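Local coordinates for conjugal transfer protein TRWB (Escherichia coli, PDB 1E9R) that serves as the coupling protein of bacterial conjugation, assembling into a hexamer that resembles ring helicases and F1-ATPase and probably uses nucleotide hydrolysis to drive DNA transfer, at residues Asp102-Asn106 / Pro107-Arg111; Phe229-Arg232 / Ser233-Asp237; Asp264-Cys267 / Thr268-Ser272; Ala295-Ala298 / Asp299-Lys303. All coordinates share one frame; numbering follows the deposited sequence.

Contact 1: residues Asp102-Asn106 / Pro107-Arg111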
loop_
_atom_site.group_PDB
_atom_site.type_symbol
_atom_site.label_atom_id
_atom_site.label_comp_id
_atom_site.label_asym_id
_atom_site.label_seq_id
_atom_site.Cartn_x
_atom_site.Cartn_y
_atom_site.Cartn_z
ATOM N N ASP B 102 32.639 -38.124 -5.798
ATOM C CA ASP B 102 31.713 -37.043 -5.497
ATOM C C ASP B 102 31.182 -37.046 -4.069
ATOM O O ASP B 102 31.186 -38.074 -3.387
ATOM C CB ASP B 102 30.557 -37.040 -6.499
ATOM C CG ASP B 102 31.028 -36.768 -7.918
ATOM O OD1 ASP B 102 31.995 -35.987 -8.083
ATOM O OD2 ASP B 102 30.433 -37.321 -8.869
ATOM N N ILE B 103 30.723 -35.869 -3.644
ATOM C CA ILE B 103 30.202 -35.623 -2.303
ATOM C C ILE B 103 28.675 -35.585 -2.225
ATOM O O ILE B 103 28.000 -35.217 -3.189
ATOM C CB ILE B 103 30.720 -34.270 -1.771
ATOM C CG1 ILE B 103 32.232 -34.186 -1.923
ATOM C CG2 ILE B 103 30.350 -34.107 -0.321
ATOM C CD1 ILE B 103 32.974 -35.225 -1.129
ATOM N N ILE B 104 28.143 -35.967 -1.066
ATOM C CA ILE B 104 26.705 -35.938 -0.818
ATOM C C ILE B 104 26.450 -35.269 0.529
ATOM O O ILE B 104 27.135 -35.546 1.517
ATOM C CB ILE B 104 26.071 -37.351 -0.749
ATOM C CG1 ILE B 104 26.141 -38.040 -2.107
ATOM C CG2 ILE B 104 24.621 -37.243 -0.318
ATOM C CD1 ILE B 104 25.552 -39.444 -2.107
ATOM N N LEU B 105 25.477 -34.367 0.555
ATOM C CA LEU B 105 25.081 -33.700 1.781
ATOM C C LEU B 105 23.588 -33.911 1.889
ATOM O O LEU B 105 22.803 -33.340 1.134
ATOM C CB LEU B 105 25.407 -32.211 1.749
ATOM C CG LEU B 105 26.853 -31.865 2.102
ATOM C CD1 LEU B 105 26.999 -30.361 2.162
ATOM C CD2 LEU B 105 27.234 -32.485 3.444
ATOM N N ASN B 106 23.213 -34.775 2.821
ATOM C CA ASN B 106 21.830 -35.134 3.072
ATOM C C ASN B 106 21.889 -35.811 4.429
ATOM O O ASN B 106 22.402 -36.923 4.536
ATOM C CB ASN B 106 21.353 -36.135 2.023
ATOM C CG ASN B 106 19.917 -36.557 2.232
ATOM O OD1 ASN B 106 19.419 -36.571 3.357
ATOM N ND2 ASN B 106 19.244 -36.926 1.149
ATOM N N PRO B 107 21.370 -35.152 5.485
ATOM C CA PRO B 107 21.390 -35.716 6.842
ATOM C C PRO B 107 20.853 -37.140 7.023
ATOM O O PRO B 107 21.232 -37.825 7.977
ATOM C CB PRO B 107 20.612 -34.677 7.663
ATOM C CG PRO B 107 19.708 -34.047 6.670
ATOM C CD PRO B 107 20.591 -33.899 5.457
ATOM N N TYR B 108 20.002 -37.591 6.104
ATOM C CA TYR B 108 19.405 -38.919 6.202
ATOM C C TYR B 108 19.909 -39.953 5.186
ATOM O O TYR B 108 19.304 -41.012 5.002
ATOM C CB TYR B 108 17.880 -38.792 6.120
ATOM C CG TYR B 108 17.296 -37.853 7.168
ATOM C CD1 TYR B 108 17.315 -36.461 6.993
ATOM C CD2 TYR B 108 16.729 -38.352 8.339
ATOM C CE1 TYR B 108 16.778 -35.594 7.962
ATOM C CE2 TYR B 108 16.196 -37.496 9.313
ATOM C CZ TYR B 108 16.223 -36.126 9.117
ATOM O OH TYR B 108 15.702 -35.302 10.089
ATOM N N ASP B 109 21.025 -39.651 4.538
ATOM C CA ASP B 109 21.591 -40.570 3.571
ATOM C C ASP B 109 22.874 -41.128 4.177
ATOM O O ASP B 109 23.701 -40.391 4.721
ATOM C CB ASP B 109 21.872 -39.849 2.247
ATOM C CG ASP B 109 22.199 -40.804 1.122
ATOM O OD1 ASP B 109 23.264 -41.444 1.180
ATOM O OD2 ASP B 109 21.393 -40.920 0.179
ATOM N N GLN B 110 23.006 -42.445 4.091
ATOM C CA GLN B 110 24.145 -43.188 4.611
ATOM C C GLN B 110 25.472 -42.634 4.100
ATOM O O GLN B 110 26.481 -42.615 4.819
ATOM C CB GLN B 110 23.996 -44.651 4.175
ATOM C CG GLN B 110 25.030 -45.618 4.712
ATOM C CD GLN B 110 24.909 -45.811 6.209
ATOM O OE1 GLN B 110 25.487 -45.057 6.999
ATOM N NE2 GLN B 110 24.139 -46.819 6.611
ATOM N N ARG B 111 25.454 -42.180 2.850
ATOM C CA ARG B 111 26.639 -41.665 2.171
ATOM C C ARG B 111 27.026 -40.216 2.467
ATOM O O ARG B 111 28.101 -39.772 2.080
ATOM C CB ARG B 111 26.459 -41.842 0.657
ATOM C CG ARG B 111 26.190 -43.276 0.211
ATOM C CD ARG B 111 25.625 -43.302 -1.202
ATOM N NE ARG B 111 24.285 -42.717 -1.247
ATOM C CZ ARG B 111 23.536 -42.635 -2.341
ATOM N NH1 ARG B 111 23.996 -43.097 -3.494
ATOM N NH2 ARG B 111 22.318 -42.118 -2.275
#
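Asn106 and Asp109 close a type I beta turn that leads the chain off strand 103-105, the strand at one end of this chain's large mixed sheet. Asp109 N reaches Asn106 O at 3.1 Å. The side chain of Asn106 adds a second clasp: with CG anti to the backbone N (chi1 180°), it swings forward alongside the turn, and OD1 accepts Tyr108 N at 3.0 Å, while ND2 is held by Thr246 of the adjoining strand 243-247. Across the ends of the turn Asp109 CB packs against Asn106 CB.

Beyond the turn the carboxylate of Asp109 becomes the organising group. Its OD1 is gripped twice, by Arg111 N on the anti lone pair, which makes an Asx turn, and by Arg111 NE on the syn one. Arg111 NH2 meets Asp109 OD2 at 2.9 Å. The arginine chain bends at chi3 (-67°), and NE and NH2 grip the two carboxylate oxygens side-on, both oxygens lying close to the guanidinium plane (5° out of it). NH1 turns to Pro430 O, and Val433 N also bonds OD2, tying in the C-terminal tail. Over one face of the guanidinium, offset toward its rim, sits Ile104 CD1, 3.6 Å from Arg111 NE.

Contact 2: residues Phe229-Arg232 / Ser233-Asp237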
loop_
_atom_site.group_PDB
_atom_site.type_symbol
_atom_site.label_atom_id
_atom_site.label_comp_id
_atom_site.label_asym_id
_atom_site.label_seq_id
_atom_site.Cartn_x
_atom_site.Cartn_y
_atom_site.Cartn_z
ATOM N N PHE B 229 33.993 -32.535 7.327
ATOM C CA PHE B 229 33.906 -32.042 5.965
ATOM C C PHE B 229 33.687 -30.533 5.942
ATOM O O PHE B 229 32.817 -30.016 6.645
ATOM C CB PHE B 229 32.771 -32.720 5.210
ATOM C CG PHE B 229 32.597 -32.203 3.818
ATOM C CD1 PHE B 229 33.579 -32.420 2.859
ATOM C CD2 PHE B 229 31.480 -31.454 3.471
ATOM C CE1 PHE B 229 33.454 -31.895 1.568
ATOM C CE2 PHE B 229 31.348 -30.925 2.178
ATOM C CZ PHE B 229 32.338 -31.146 1.229
ATOM N N SER B 230 34.490 -29.835 5.140
ATOM C CA SER B 230 34.394 -28.381 5.005
ATOM C C SER B 230 34.112 -28.006 3.561
ATOM O O SER B 230 34.894 -28.330 2.668
ATOM C CB SER B 230 35.693 -27.703 5.443
ATOM O OG SER B 230 35.681 -26.326 5.106
ATOM N N ILE B 231 32.990 -27.327 3.331
ATOM C CA ILE B 231 32.628 -26.909 1.988
ATOM C C ILE B 231 33.705 -25.970 1.436
ATOM O O ILE B 231 34.011 -26.012 0.248
ATOM C CB ILE B 231 31.260 -26.201 1.978
ATOM C CG1 ILE B 231 30.159 -27.197 2.357
ATOM C CG2 ILE B 231 30.986 -25.607 0.603
ATOM C CD1 ILE B 231 28.798 -26.568 2.546
ATOM N N ARG B 232 34.286 -25.142 2.304
ATOM C CA ARG B 232 35.332 -24.207 1.892
ATOM C C ARG B 232 36.548 -24.960 1.377
ATOM O O ARG B 232 37.091 -24.647 0.312
ATOM C CB ARG B 232 35.764 -23.327 3.064
ATOM C CG ARG B 232 34.681 -22.431 3.577
ATOM C CD ARG B 232 35.202 -21.490 4.637
ATOM N NE ARG B 232 36.083 -20.468 4.097
ATOM C CZ ARG B 232 36.553 -19.456 4.814
ATOM N NH1 ARG B 232 36.221 -19.342 6.092
ATOM N NH2 ARG B 232 37.345 -18.549 4.257
ATOM N N SER B 233 36.983 -25.947 2.155
ATOM C CA SER B 233 38.135 -26.764 1.794
ATOM C C SER B 233 37.826 -27.553 0.526
ATOM O O SER B 233 38.687 -27.712 -0.337
ATOM C CB SER B 233 38.479 -27.720 2.935
ATOM O OG SER B 233 38.832 -27.002 4.106
ATOM N N TRP B 234 36.599 -28.047 0.417
ATOM C CA TRP B 234 36.190 -28.795 -0.755
ATOM C C TRP B 234 36.305 -27.922 -2.015
ATOM O O TRP B 234 36.795 -28.365 -3.056
ATOM C CB TRP B 234 34.747 -29.263 -0.591
ATOM C CG TRP B 234 34.210 -29.950 -1.801
ATOM C CD1 TRP B 234 34.486 -31.221 -2.212
ATOM C CD2 TRP B 234 33.329 -29.392 -2.787
ATOM N NE1 TRP B 234 33.835 -31.492 -3.392
ATOM C CE2 TRP B 234 33.116 -30.388 -3.768
ATOM C CE3 TRP B 234 32.699 -28.147 -2.939
ATOM C CZ2 TRP B 234 32.297 -30.177 -4.889
ATOM C CZ3 TRP B 234 31.884 -27.936 -4.056
ATOM C CH2 TRP B 234 31.693 -28.949 -5.015
ATOM N N LEU B 235 35.848 -26.679 -1.925
ATOM C CA LEU B 235 35.908 -25.782 -3.073
ATOM C C LEU B 235 37.335 -25.572 -3.530
ATOM O O LEU B 235 37.615 -25.502 -4.725
ATOM C CB LEU B 235 35.278 -24.431 -2.730
ATOM C CG LEU B 235 33.752 -24.417 -2.623
ATOM C CD1 LEU B 235 33.280 -23.064 -2.122
ATOM C CD2 LEU B 235 33.150 -24.728 -3.975
ATOM N N GLU B 236 38.238 -25.484 -2.567
ATOM C CA GLU B 236 39.643 -25.258 -2.856
ATOM C C GLU B 236 40.348 -26.490 -3.390
ATOM O O GLU B 236 41.361 -26.376 -4.069
ATOM C CB GLU B 236 40.352 -24.773 -1.596
ATOM C CG GLU B 236 39.739 -23.518 -1.012
ATOM C CD GLU B 236 40.421 -23.076 0.262
ATOM O OE1 GLU B 236 40.439 -23.877 1.229
ATOM O OE2 GLU B 236 40.931 -21.930 0.294
ATOM N N ASP B 237 39.816 -27.668 -3.087
ATOM C CA ASP B 237 40.437 -28.905 -3.539
ATOM C C ASP B 237 40.214 -29.125 -5.024
ATOM O O ASP B 237 39.111 -29.460 -5.450
ATOM C CB ASP B 237 39.880 -30.090 -2.755
ATOM C CG ASP B 237 40.540 -31.405 -3.136
ATOM O OD1 ASP B 237 41.519 -31.386 -3.922
ATOM O OD2 ASP B 237 40.078 -32.458 -2.645
#
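Ser230 and Trp234 join through the first backbone bond of helix 231-236, Trp234 N to Ser230 O at 2.8 Å, and the i to i+4 series continues with Leu235 N to Ile231 O and Glu236 N to Arg232 O. Ser230 is the N-cap: with OG anti to its own backbone N (chi1 170°), the hydroxyl oxygen turns toward the helix and accepts Ser233 N at 3.2 Å in an almost straight bond. The same OG bonds to OE1 of Glu120, and OE2 of that carboxylate takes Ile231 N. Replacing Ser230 by an alanine would probably leave Ser233 N without its capping acceptor and deprive Glu120 OE1 of a partner.

Just ahead of the cap, Phe229 folds back on Trp234. The two rings form an offset edge-to-face pair, the edge of Phe229 toward the five-membered ring of the indole, with centroids 5.6 Å apart and planes at 60°. Phe229 CZ also lies 3.6 Å from Trp234 CB, so the stem of the tryptophan shares the packing. Arg83 makes a cation-pi contact with the Trp234 ring and donates to Trp234 O and Leu235 O near the helix's carboxyl end. An acid at the amino end and a base at the carboxyl end of so short a helix would be expected to complement its dipole.

Contact 3: residues Asp264-Cys267 / Thr268-Ser272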
loop_
_atom_site.group_PDB
_atom_site.type_symbol
_atom_site.label_atom_id
_atom_site.label_comp_id
_atom_site.label_asym_id
_atom_site.label_seq_id
_atom_site.Cartn_x
_atom_site.Cartn_y
_atom_site.Cartn_z
ATOM N N ASP B 264 23.993 -21.098 0.739
ATOM C CA ASP B 264 24.578 -19.819 1.111
ATOM C C ASP B 264 26.049 -19.972 1.474
ATOM O O ASP B 264 26.854 -19.085 1.191
ATOM C CB ASP B 264 23.815 -19.193 2.283
ATOM C CG ASP B 264 24.122 -17.726 2.443
ATOM O OD1 ASP B 264 23.568 -16.940 1.647
ATOM O OD2 ASP B 264 24.918 -17.358 3.332
ATOM N N VAL B 265 26.405 -21.088 2.104
ATOM C CA VAL B 265 27.798 -21.315 2.454
ATOM C C VAL B 265 28.601 -21.301 1.166
ATOM O O VAL B 265 29.676 -20.710 1.110
ATOM C CB VAL B 265 28.012 -22.670 3.147
ATOM C CG1 VAL B 265 29.512 -22.952 3.281
ATOM C CG2 VAL B 265 27.356 -22.660 4.516
ATOM N N VAL B 266 28.078 -21.951 0.128
ATOM C CA VAL B 266 28.773 -21.984 -1.155
ATOM C C VAL B 266 28.914 -20.576 -1.725
ATOM O O VAL B 266 29.993 -20.188 -2.158
ATOM C CB VAL B 266 28.036 -22.866 -2.195
ATOM C CG1 VAL B 266 28.673 -22.695 -3.575
ATOM C CG2 VAL B 266 28.106 -24.320 -1.780
ATOM N N CYS B 267 27.829 -19.811 -1.706
ATOM C CA CYS B 267 27.853 -18.458 -2.228
ATOM C C CYS B 267 28.839 -17.507 -1.545
ATOM O O CYS B 267 29.465 -16.694 -2.216
ATOM C CB CYS B 267 26.449 -17.874 -2.184
ATOM S SG CYS B 267 25.272 -18.732 -3.279
ATOM N N THR B 268 28.994 -17.602 -0.227
ATOM C CA THR B 268 29.920 -16.708 0.477
ATOM C C THR B 268 31.348 -17.162 0.327
ATOM O O THR B 268 32.262 -16.353 0.185
ATOM C CB THR B 268 29.705 -16.664 1.995
ATOM O OG1 THR B 268 28.332 -16.873 2.301
ATOM C CG2 THR B 268 30.135 -15.319 2.536
ATOM N N SER B 269 31.530 -18.471 0.396
ATOM C CA SER B 269 32.853 -19.064 0.330
ATOM C C SER B 269 33.638 -18.844 -0.955
ATOM O O SER B 269 34.845 -18.620 -0.894
ATOM C CB SER B 269 32.757 -20.557 0.649
ATOM O OG SER B 269 32.362 -20.737 1.999
ATOM N N ILE B 270 32.978 -18.897 -2.111
ATOM C CA ILE B 270 33.695 -18.697 -3.368
ATOM C C ILE B 270 34.359 -17.323 -3.425
ATOM O O ILE B 270 35.356 -17.139 -4.115
ATOM C CB ILE B 270 32.777 -18.816 -4.576
ATOM C CG1 ILE B 270 31.740 -17.702 -4.522
ATOM C CG2 ILE B 270 32.126 -20.196 -4.614
ATOM C CD1 ILE B 270 31.069 -17.451 -5.834
ATOM N N LEU B 271 33.800 -16.363 -2.698
ATOM C CA LEU B 271 34.333 -15.008 -2.662
ATOM C C LEU B 271 35.655 -14.968 -1.924
ATOM O O LEU B 271 36.364 -13.958 -1.949
ATOM C CB LEU B 271 33.341 -14.080 -1.967
ATOM C CG LEU B 271 32.349 -13.285 -2.807
ATOM C CD1 LEU B 271 31.781 -14.132 -3.911
ATOM C CD2 LEU B 271 31.260 -12.759 -1.892
ATOM N N SER B 272 35.974 -16.070 -1.255
ATOM C CA SER B 272 37.210 -16.170 -0.491
ATOM C C SER B 272 38.242 -17.039 -1.194
ATOM O O SER B 272 39.388 -17.121 -0.754
ATOM C CB SER B 272 36.934 -16.744 0.905
ATOM O OG SER B 272 36.374 -15.777 1.770
#
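Asp264 opens this stretch of helix 252-269 with a carbonyl that serves two donors of one residue: Thr268 N at 3.0 Å from Asp264 O, and Thr268 OG1 at 2.9 Å from the same oxygen, from above the carbonyl plane. A serine or threonine hydroxyl bonding back to the carbonyl four residues earlier is a familiar helix motif. The Thr268 torsion is off a staggered value (chi1 -31°), with OG1 leaning back toward Asp264 O. The carboxylate of Asp264 is engaged elsewhere, its OD2 bonding to Ser133 of helix 126-134 and its OD1 accepting Ser296 N.

Val265 repeats the scheme one residue on. Its carbonyl oxygen takes Ser269 N at 3.0 Å and Ser269 OG at 2.8 Å, and the two donors arrive from opposite faces of the carbonyl plane; Val265 CG1 lies beside the same hydroxyl.

From Val266 the interaction is simpler, with a longer backbone bond, Ile270 N to Val266 O at 3.3 Å, and a loose apolar touch between Val266 CG1 and Ile270 CG2.

Cys267 O is approached by carbons instead, Ile270 CG1 at 3.4 Å and Leu271 CD1 farther off, while Leu271 N turns to Thr268 O. Ser272 OG bonds Asp250 of a neighbouring subunit.

The chemistry implies a double use: each buried hydroxyl bonds back to a helix carbonyl and also outward, Thr268 OG1 to Ser296 OG and Ser269 OG to Tyr130 OH.

Contact 4: residues Ala295-Ala298 / Asp299-Lys303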
loop_
_atom_site.group_PDB
_atom_site.type_symbol
_atom_site.label_atom_id
_atom_site.label_comp_id
_atom_site.label_asym_id
_atom_site.label_seq_id
_atom_site.Cartn_x
_atom_site.Cartn_y
_atom_site.Cartn_z
ATOM N N ALA B 295 21.262 -14.736 2.097
ATOM C CA ALA B 295 21.996 -13.517 2.373
ATOM C C ALA B 295 23.137 -13.231 1.406
ATOM O O ALA B 295 23.482 -12.067 1.180
ATOM C CB ALA B 295 22.534 -13.565 3.797
ATOM N N SER B 296 23.716 -14.277 0.817
ATOM C CA SER B 296 24.866 -14.103 -0.070
ATOM C C SER B 296 24.660 -14.412 -1.533
ATOM O O SER B 296 25.559 -14.187 -2.331
ATOM C CB SER B 296 26.028 -14.959 0.432
ATOM O OG SER B 296 26.144 -14.849 1.838
ATOM N N LEU B 297 23.502 -14.943 -1.893
ATOM C CA LEU B 297 23.249 -15.269 -3.294
ATOM C C LEU B 297 23.502 -14.068 -4.209
ATOM O O LEU B 297 24.189 -14.191 -5.220
ATOM C CB LEU B 297 21.806 -15.731 -3.484
ATOM C CG LEU B 297 21.533 -16.760 -4.581
ATOM C CD1 LEU B 297 20.094 -16.612 -5.029
ATOM C CD2 LEU B 297 22.483 -16.582 -5.755
ATOM N N ALA B 298 22.947 -12.912 -3.846
ATOM C CA ALA B 298 23.085 -11.692 -4.639
ATOM C C ALA B 298 24.523 -11.309 -4.935
ATOM O O ALA B 298 24.868 -11.012 -6.075
ATOM C CB ALA B 298 22.383 -10.542 -3.945
ATOM N N ASP B 299 25.366 -11.295 -3.913
ATOM C CA ASP B 299 26.759 -10.941 -4.126
ATOM C C ASP B 299 27.471 -11.991 -4.977
ATOM O O ASP B 299 28.344 -11.668 -5.780
ATOM C CB ASP B 299 27.477 -10.788 -2.789
ATOM C CG ASP B 299 26.886 -9.689 -1.943
ATOM O OD1 ASP B 299 26.750 -8.556 -2.455
ATOM O OD2 ASP B 299 26.563 -9.963 -0.764
ATOM N N ALA B 300 27.091 -13.249 -4.806
ATOM C CA ALA B 300 27.716 -14.316 -5.561
ATOM C C ALA B 300 27.390 -14.190 -7.035
ATOM O O ALA B 300 28.227 -14.502 -7.873
ATOM C CB ALA B 300 27.265 -15.676 -5.031
ATOM N N LEU B 301 26.181 -13.737 -7.356
ATOM C CA LEU B 301 25.760 -13.584 -8.752
ATOM C C LEU B 301 26.413 -12.383 -9.407
ATOM O O LEU B 301 26.575 -12.329 -10.619
ATOM C CB LEU B 301 24.252 -13.407 -8.828
ATOM C CG LEU B 301 23.451 -14.653 -8.473
ATOM C CD1 LEU B 301 21.976 -14.319 -8.316
ATOM C CD2 LEU B 301 23.662 -15.682 -9.564
ATOM N N THR B 302 26.810 -11.438 -8.572
ATOM C CA THR B 302 27.400 -10.196 -9.008
ATOM C C THR B 302 28.916 -10.100 -8.918
ATOM O O THR B 302 29.548 -9.455 -9.751
ATOM C CB THR B 302 26.773 -9.071 -8.186
ATOM O OG1 THR B 302 25.454 -8.823 -8.683
ATOM C CG2 THR B 302 27.629 -7.812 -8.221
ATOM N N LYS B 303 29.500 -10.746 -7.919
ATOM C CA LYS B 303 30.929 -10.649 -7.705
ATOM C C LYS B 303 31.683 -11.956 -7.824
ATOM O O LYS B 303 32.846 -12.037 -7.411
ATOM C CB LYS B 303 31.170 -10.062 -6.317
ATOM C CG LYS B 303 30.237 -8.923 -5.978
ATOM C CD LYS B 303 30.426 -8.449 -4.557
ATOM C CE LYS B 303 29.536 -7.247 -4.269
ATOM N NZ LYS B 303 29.758 -6.715 -2.883
HETATM O O HOH W 1 23.975 -11.120 -1.312
#
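Leu297 and Leu301 supply the apolar contact between the two segments of helix 297-303, on another flank from the polar groups of Asp299. Leu297 CD2 nestles against the branch point of Leu301, 3.5 Å from its CG and equally near CD1. At chi1 -148°, off a staggered value, Leu297 has its CD2 branch beside Leu301. An alanine in place of Leu301 would probably open a gap beside Leu297 CD2 and set that leucine freer to turn.

Backbone bonds run Ala300 N to Ser296 O at 3.1 Å, then Leu301 N to Leu297 O. Ala298 O receives two weak bonds, from Leu301 N and Thr302 N, and Lys303 N bonds to Asp299 O.

Water carries the polar contact at the amino end. One molecule donates to Ala295 O at 2.7 Å and accepts Asp299 N at 3.0 Å, replacing a direct link between these two residues; it also gives a weak bond to Asp299 OD2. The other carboxylate oxygen, OD1, forms a salt bridge with Lys303 NZ at 3.6 Å, the lysine chain running extended beyond CG to reach back one turn. Thr302 bonds weakly to Thr62 of a neighbouring subunit, within its probable P-loop.

The helix links parallel strands 281-285 and 309-315 in a beta-alpha-beta unit. Both leucines pack on Leu333 of helix 327-334, Leu301 also rests on Val311 of strand 309-315, and Ala300 meets Cys267 of helix 252-269.

The four contacts step inward from the end of the sheet. Contacts 1, 2 and 3 are buried, contact 4 only partly. Contact 1 lies at the end of the sheet and depends on a charged pair; contact 2 touches contact 1 where Ile103 packs on Trp234 and Phe229, and meets contact 3 through Ile231 on Val265 and Leu235 on Ser269. Contacts 3 and 4, whose centres lie about 9 Å apart, are joined by polar links between Asp264, Thr268 and Ser296. Capping and aromatic packing thus mark helix 231-236, doubled carbonyl bonds helix 252-269, and water with a salt bridge helix 297-303. Contacts 3 and 4 also touch a neighbouring subunit.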